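Local coordinates for protein putative methylase (PDB 3LDU) that probably methylates guanine bases of ribosomal RNA and, in this crystal, holds GTP in the pocket of its methyltransferase domain, at residues Gly291-Glu299 / Glu327-Trp338. Numbering follows the deposited sequence.
Sequences GDATQFKSE and ELGYAFRKLKNW. With GTP (guanosine-5'-triphosphate), chain B.
Phe296 turns its edge to the face of the Trp338 indole in an offset edge-to-face pair, the ring planes at 69° and Phe296 CZ 3.8 Å from Trp338 CH2. With CG anti to the backbone N (chi1 179°), the phenyl swings off its loop toward the indole and Leu335, whose CD2 lies 4.0 Å from Phe296 CE2. Large flat side chains suit this end, where Val200 of the central sheet touches both rings. Toward the other end Ala293 CB rests on Leu328 CD2 at 3.7 Å; between the two ends, the small side chain of Ala331 leaves room for the carbonyls of Thr294 and Phe296. Thr294 lays CG2 against Glu327 CB and OE1, while Glu327 OE2 accepts a hydrogen bond from Gln323.

No direct hydrogen bond joins the segments; three waters do so. One donates to Thr294 O and Glu327 O, a second to Phe296 O and Ala331 O, and a third donates to Ser298 O while accepting from Lys336 N.

Within the loop, Asp292 OD1 accepts from Thr294 OG1 (2.8 Å) and Thr294 N (3.2 Å), both from one face of the carboxylate. The second of these bonds makes an Asx turn, and together the two hold the carboxylate beside the guanine, where GTP N1 makes a weak bond to Asp292 OD1.

The contact thus backs the guanine end of the GTP pocket, to which Gly291, Asp292 and Ala293 belong. A loop following strand 286-290 packs against helix 315-333 and the turn into strand 339-344, within the Rossmann-like fold of AdoMet-dependent methyltransferases.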
loop_
_atom_site.group_PDB
_atom_site.type_symbol
_atom_site.label_atom_id
_atom_site.label_comp_id
_atom_site.label_asym_id
_atom_site.label_seq_id
_atom_site.Cartn_x
_atom_site.Cartn_y
_atom_site.Cartn_z
ATOM N N GLY A 291 -2.682 -16.114 -23.015
ATOM C CA GLY A 291 -1.663 -17.148 -23.047
ATOM C C GLY A 291 -1.804 -18.067 -21.848
ATOM O O GLY A 291 -2.432 -17.709 -20.850
ATOM N N ASP A 292 -1.214 -19.258 -21.958
ATOM C CA ASP A 292 -1.265 -20.297 -20.931
ATOM C C ASP A 292 0.109 -20.389 -20.247
ATOM O O ASP A 292 1.090 -20.780 -20.875
ATOM C CB ASP A 292 -1.641 -21.622 -21.633
ATOM C CG ASP A 292 -1.805 -22.809 -20.680
ATOM O OD1 ASP A 292 -1.540 -22.695 -19.463
ATOM O OD2 ASP A 292 -2.206 -23.888 -21.184
ATOM N N ALA A 293 0.177 -20.012 -18.966
ATOM C CA ALA A 293 1.422 -20.025 -18.189
ATOM C C ALA A 293 2.134 -21.383 -18.187
ATOM O O ALA A 293 3.360 -21.434 -18.084
ATOM C CB ALA A 293 1.144 -19.602 -16.747
ATOM N N THR A 294 1.360 -22.465 -18.250
ATOM C CA THR A 294 1.936 -23.820 -18.238
ATOM C C THR A 294 2.694 -24.145 -19.521
ATOM O O THR A 294 3.417 -25.141 -19.589
ATOM C CB THR A 294 0.881 -24.928 -17.962
ATOM O OG1 THR A 294 -0.025 -25.027 -19.060
ATOM C CG2 THR A 294 0.106 -24.630 -16.671
ATOM N N GLN A 295 2.527 -23.305 -20.534
ATOM C CA GLN A 295 3.238 -23.476 -21.789
ATOM C C GLN A 295 4.263 -22.378 -21.973
ATOM O O GLN A 295 4.824 -22.235 -23.063
ATOM C CB GLN A 295 2.266 -23.460 -22.967
ATOM C CG GLN A 295 1.101 -24.400 -22.782
ATOM C CD GLN A 295 1.556 -25.825 -22.671
ATOM O OE1 GLN A 295 2.198 -26.345 -23.585
ATOM N NE2 GLN A 295 1.236 -26.473 -21.551
ATOM N N PHE A 296 4.492 -21.580 -20.935
ATOM C CA PHE A 296 5.415 -20.464 -21.097
ATOM C C PHE A 296 6.825 -20.971 -21.414
ATOM O O PHE A 296 7.333 -21.892 -20.769
ATOM C CB PHE A 296 5.421 -19.502 -19.890
ATOM C CG PHE A 296 6.397 -18.373 -20.048
ATOM C CD1 PHE A 296 6.126 -17.327 -20.920
ATOM C CD2 PHE A 296 7.618 -18.386 -19.373
ATOM C CE1 PHE A 296 7.030 -16.293 -21.098
ATOM C CE2 PHE A 296 8.527 -17.354 -19.543
ATOM C CZ PHE A 296 8.228 -16.302 -20.410
ATOM N N LYS A 297 7.439 -20.378 -22.431
ATOM C CA LYS A 297 8.807 -20.713 -22.810
ATOM C C LYS A 297 9.524 -19.445 -23.257
ATOM O O LYS A 297 8.896 -18.507 -23.753
ATOM C CB LYS A 297 8.816 -21.741 -23.955
ATOM C CG LYS A 297 8.142 -23.059 -23.618
ATOM C CD LYS A 297 7.968 -23.935 -24.861
ATOM C CE LYS A 297 7.441 -25.317 -24.495
ATOM N NZ LYS A 297 6.121 -25.268 -23.806
ATOM N N SER A 298 10.837 -19.415 -23.088
ATOM C CA SER A 298 11.605 -18.270 -23.540
ATOM C C SER A 298 13.005 -18.695 -23.936
ATOM O O SER A 298 13.548 -19.660 -23.388
ATOM C CB SER A 298 11.675 -17.199 -22.452
ATOM O OG SER A 298 12.484 -16.123 -22.881
ATOM N N GLU A 299 13.581 -17.970 -24.889
ATOM C CA GLU A 299 14.959 -18.198 -25.292
ATOM C C GLU A 299 15.892 -17.223 -24.586
ATOM O O GLU A 299 17.110 -17.413 -24.583
ATOM C CB GLU A 299 15.109 -18.103 -26.811
ATOM C CG GLU A 299 14.768 -19.399 -27.534
ATOM C CD GLU A 299 15.600 -20.573 -27.045
ATOM O OE1 GLU A 299 15.116 -21.722 -27.119
ATOM O OE2 GLU A 299 16.738 -20.348 -26.578
ATOM N N GLU A 327 2.552 -28.142 -13.010
ATOM C CA GLU A 327 2.814 -27.727 -14.384
ATOM C C GLU A 327 3.645 -26.443 -14.471
ATOM O O GLU A 327 4.539 -26.336 -15.314
ATOM C CB GLU A 327 1.511 -27.648 -15.169
ATOM C CG GLU A 327 0.902 -29.048 -15.352
ATOM C CD GLU A 327 -0.475 -29.041 -15.994
ATOM O OE1 GLU A 327 -0.883 -28.002 -16.540
ATOM O OE2 GLU A 327 -1.149 -30.092 -15.956
ATOM N N LEU A 328 3.370 -25.479 -13.590
ATOM C CA LEU A 328 4.209 -24.290 -13.505
ATOM C C LEU A 328 5.661 -24.617 -13.152
ATOM O O LEU A 328 6.595 -24.063 -13.739
ATOM C CB LEU A 328 3.656 -23.294 -12.477
ATOM C CG LEU A 328 2.276 -22.717 -12.788
ATOM C CD1 LEU A 328 1.791 -21.880 -11.610
ATOM C CD2 LEU A 328 2.272 -21.882 -14.080
ATOM N N GLY A 329 5.854 -25.485 -12.162
ATOM C CA GLY A 329 7.194 -25.878 -11.768
ATOM C C GLY A 329 7.958 -26.454 -12.950
ATOM O O GLY A 329 9.105 -26.078 -13.201
ATOM N N TYR A 330 7.313 -27.358 -13.683
ATOM C CA TYR A 330 7.939 -27.966 -14.859
ATOM C C TYR A 330 8.362 -26.897 -15.865
ATOM O O TYR A 330 9.513 -26.879 -16.301
ATOM C CB TYR A 330 7.002 -28.996 -15.494
ATOM C CG TYR A 330 7.506 -29.639 -16.770
ATOM C CD1 TYR A 330 8.511 -30.602 -16.741
ATOM C CD2 TYR A 330 6.950 -29.314 -18.003
ATOM C CE1 TYR A 330 8.961 -31.203 -17.907
ATOM C CE2 TYR A 330 7.392 -29.914 -19.176
ATOM C CZ TYR A 330 8.397 -30.853 -19.122
ATOM O OH TYR A 330 8.838 -31.446 -20.288
ATOM N N ALA A 331 7.441 -25.993 -16.211
ATOM C CA ALA A 331 7.721 -24.953 -17.205
ATOM C C ALA A 331 8.812 -23.992 -16.741
ATOM O O ALA A 331 9.713 -23.642 -17.500
ATOM C CB ALA A 331 6.451 -24.169 -17.555
ATOM N N PHE A 332 8.716 -23.542 -15.498
ATOM C CA PHE A 332 9.649 -22.534 -15.021
ATOM C C PHE A 332 11.079 -23.082 -14.892
ATOM O O PHE A 332 12.053 -22.356 -15.111
ATOM C CB PHE A 332 9.186 -21.947 -13.677
ATOM C CG PHE A 332 7.929 -21.103 -13.761
ATOM C CD1 PHE A 332 7.215 -20.968 -14.943
ATOM C CD2 PHE A 332 7.474 -20.439 -12.629
ATOM C CE1 PHE A 332 6.062 -20.174 -14.989
ATOM C CE2 PHE A 332 6.323 -19.645 -12.669
ATOM C CZ PHE A 332 5.621 -19.519 -13.852
ATOM N N ARG A 333 11.202 -24.355 -14.525
ATOM C CA ARG A 333 12.517 -24.972 -14.349
ATOM C C ARG A 333 13.233 -25.210 -15.686
ATOM O O ARG A 333 14.443 -25.439 -15.713
ATOM C CB ARG A 333 12.412 -26.269 -13.521
ATOM C CG ARG A 333 12.237 -26.007 -12.008
ATOM C CD ARG A 333 12.361 -27.278 -11.157
ATOM N NE ARG A 333 11.204 -28.154 -11.303
ATOM C CZ ARG A 333 10.037 -27.966 -10.695
ATOM N NH1 ARG A 333 9.857 -26.921 -9.891
ATOM N NH2 ARG A 333 9.041 -28.818 -10.905
ATOM N N LYS A 334 12.483 -25.142 -16.781
ATOM C CA LYS A 334 13.042 -25.294 -18.126
ATOM C C LYS A 334 13.603 -23.985 -18.676
ATOM O O LYS A 334 14.241 -23.966 -19.732
ATOM C CB LYS A 334 11.994 -25.865 -19.089
ATOM C CG LYS A 334 11.718 -27.348 -18.881
ATOM C CD LYS A 334 10.510 -27.826 -19.680
ATOM C CE LYS A 334 10.710 -27.652 -21.176
ATOM N NZ LYS A 334 9.488 -28.028 -21.946
ATOM N N LEU A 335 13.338 -22.888 -17.973
ATOM C CA LEU A 335 13.868 -21.589 -18.359
ATOM C C LEU A 335 15.362 -21.543 -18.070
ATOM O O LEU A 335 15.858 -22.248 -17.187
ATOM C CB LEU A 335 13.136 -20.469 -17.591
ATOM C CG LEU A 335 11.637 -20.430 -17.896
ATOM C CD1 LEU A 335 10.851 -19.489 -16.949
ATOM C CD2 LEU A 335 11.421 -20.041 -19.354
ATOM N N LYS A 336 16.084 -20.714 -18.813
ATOM C CA LYS A 336 17.526 -20.646 -18.644
ATOM C C LYS A 336 17.908 -19.599 -17.614
ATOM O O LYS A 336 17.946 -18.418 -17.924
ATOM C CB LYS A 336 18.212 -20.338 -19.979
ATOM C CG LYS A 336 19.732 -20.310 -19.895
ATOM C CD LYS A 336 20.264 -21.584 -19.254
ATOM C CE LYS A 336 21.784 -21.595 -19.203
ATOM N NZ LYS A 336 22.296 -22.770 -18.447
ATOM N N ASN A 337 18.196 -20.044 -16.394
ATOM C CA ASN A 337 18.681 -19.154 -15.349
ATOM C C ASN A 337 17.696 -18.029 -15.031
ATOM O O ASN A 337 18.103 -16.887 -14.827
ATOM C CB ASN A 337 20.020 -18.542 -15.760
ATOM C CG ASN A 337 21.160 -19.529 -15.675
ATOM O OD1 ASN A 337 21.277 -20.268 -14.703
ATOM N ND2 ASN A 337 22.008 -19.547 -16.695
ATOM N N TRP A 338 16.405 -18.337 -15.009
ATOM C CA TRP A 338 15.421 -17.332 -14.598
ATOM C C TRP A 338 15.231 -17.342 -13.078
ATOM O O TRP A 338 15.622 -18.291 -12.398
ATOM C CB TRP A 338 14.067 -17.571 -15.287
ATOM C CG TRP A 338 13.985 -17.070 -16.712
ATOM C CD1 TRP A 338 14.855 -17.350 -17.730
ATOM C CD2 TRP A 338 12.961 -16.234 -17.275
ATOM N NE1 TRP A 338 14.444 -16.726 -18.889
ATOM C CE2 TRP A 338 13.288 -16.032 -18.638
ATOM C CE3 TRP A 338 11.811 -15.615 -16.761
ATOM C CZ2 TRP A 338 12.502 -15.251 -19.489
ATOM C CZ3 TRP A 338 11.027 -14.848 -17.613
ATOM C CH2 TRP A 338 11.381 -14.668 -18.963
HETATM P PG GTP B . -4.185 -9.213 -10.413
HETATM O O1G GTP B . -2.909 -9.148 -11.224
HETATM O O2G GTP B . -4.077 -8.233 -9.276
HETATM O O3G GTP B . -5.382 -8.812 -11.244
HETATM O O3B GTP B . -4.355 -10.725 -9.856
HETATM P PB GTP B . -5.494 -11.691 -10.474
HETATM O O1B GTP B . -6.677 -11.665 -9.537
HETATM O O2B GTP B . -5.928 -11.220 -11.836
HETATM O O3A GTP B . -4.943 -13.208 -10.553
HETATM P PA GTP B . -5.961 -14.356 -10.030
HETATM O O1A GTP B . -7.328 -14.085 -10.621
HETATM O O2A GTP B . -6.042 -14.355 -8.522
HETATM O "O5'" GTP B . -5.463 -15.771 -10.600
HETATM C "C5'" GTP B . -4.401 -15.730 -11.500
HETATM C "C4'" GTP B . -4.975 -15.604 -12.906
HETATM O "O4'" GTP B . -4.463 -16.698 -13.614
HETATM C "C3'" GTP B . -6.496 -15.688 -13.055
HETATM O "O3'" GTP B . -6.930 -14.501 -13.682
HETATM C "C2'" GTP B . -6.769 -16.873 -13.977
HETATM O "O2'" GTP B . -7.627 -16.552 -15.054
HETATM C "C1'" GTP B . -5.403 -17.128 -14.565
HETATM N N9 GTP B . -5.077 -18.526 -14.869
HETATM C C8 GTP B . -5.520 -19.702 -14.324
HETATM N N7 GTP B . -4.875 -20.714 -14.965
HETATM C C5 GTP B . -4.048 -20.186 -15.904
HETATM C C6 GTP B . -3.173 -20.749 -16.827
HETATM O O6 GTP B . -3.031 -21.979 -16.915
HETATM N N1 GTP B . -2.460 -19.902 -17.649
HETATM C C2 GTP B . -2.605 -18.529 -17.564
HETATM N N2 GTP B . -1.886 -17.761 -18.366
HETATM N N3 GTP B . -3.485 -17.955 -16.651
HETATM C C4 GTP B . -4.175 -18.800 -15.843
HETATM O O HOH W 1 4.233 -27.166 -17.921
HETATM O O HOH W 2 9.495 -23.504 -20.285
HETATM O O HOH W 3 15.275 -19.545 -21.077
#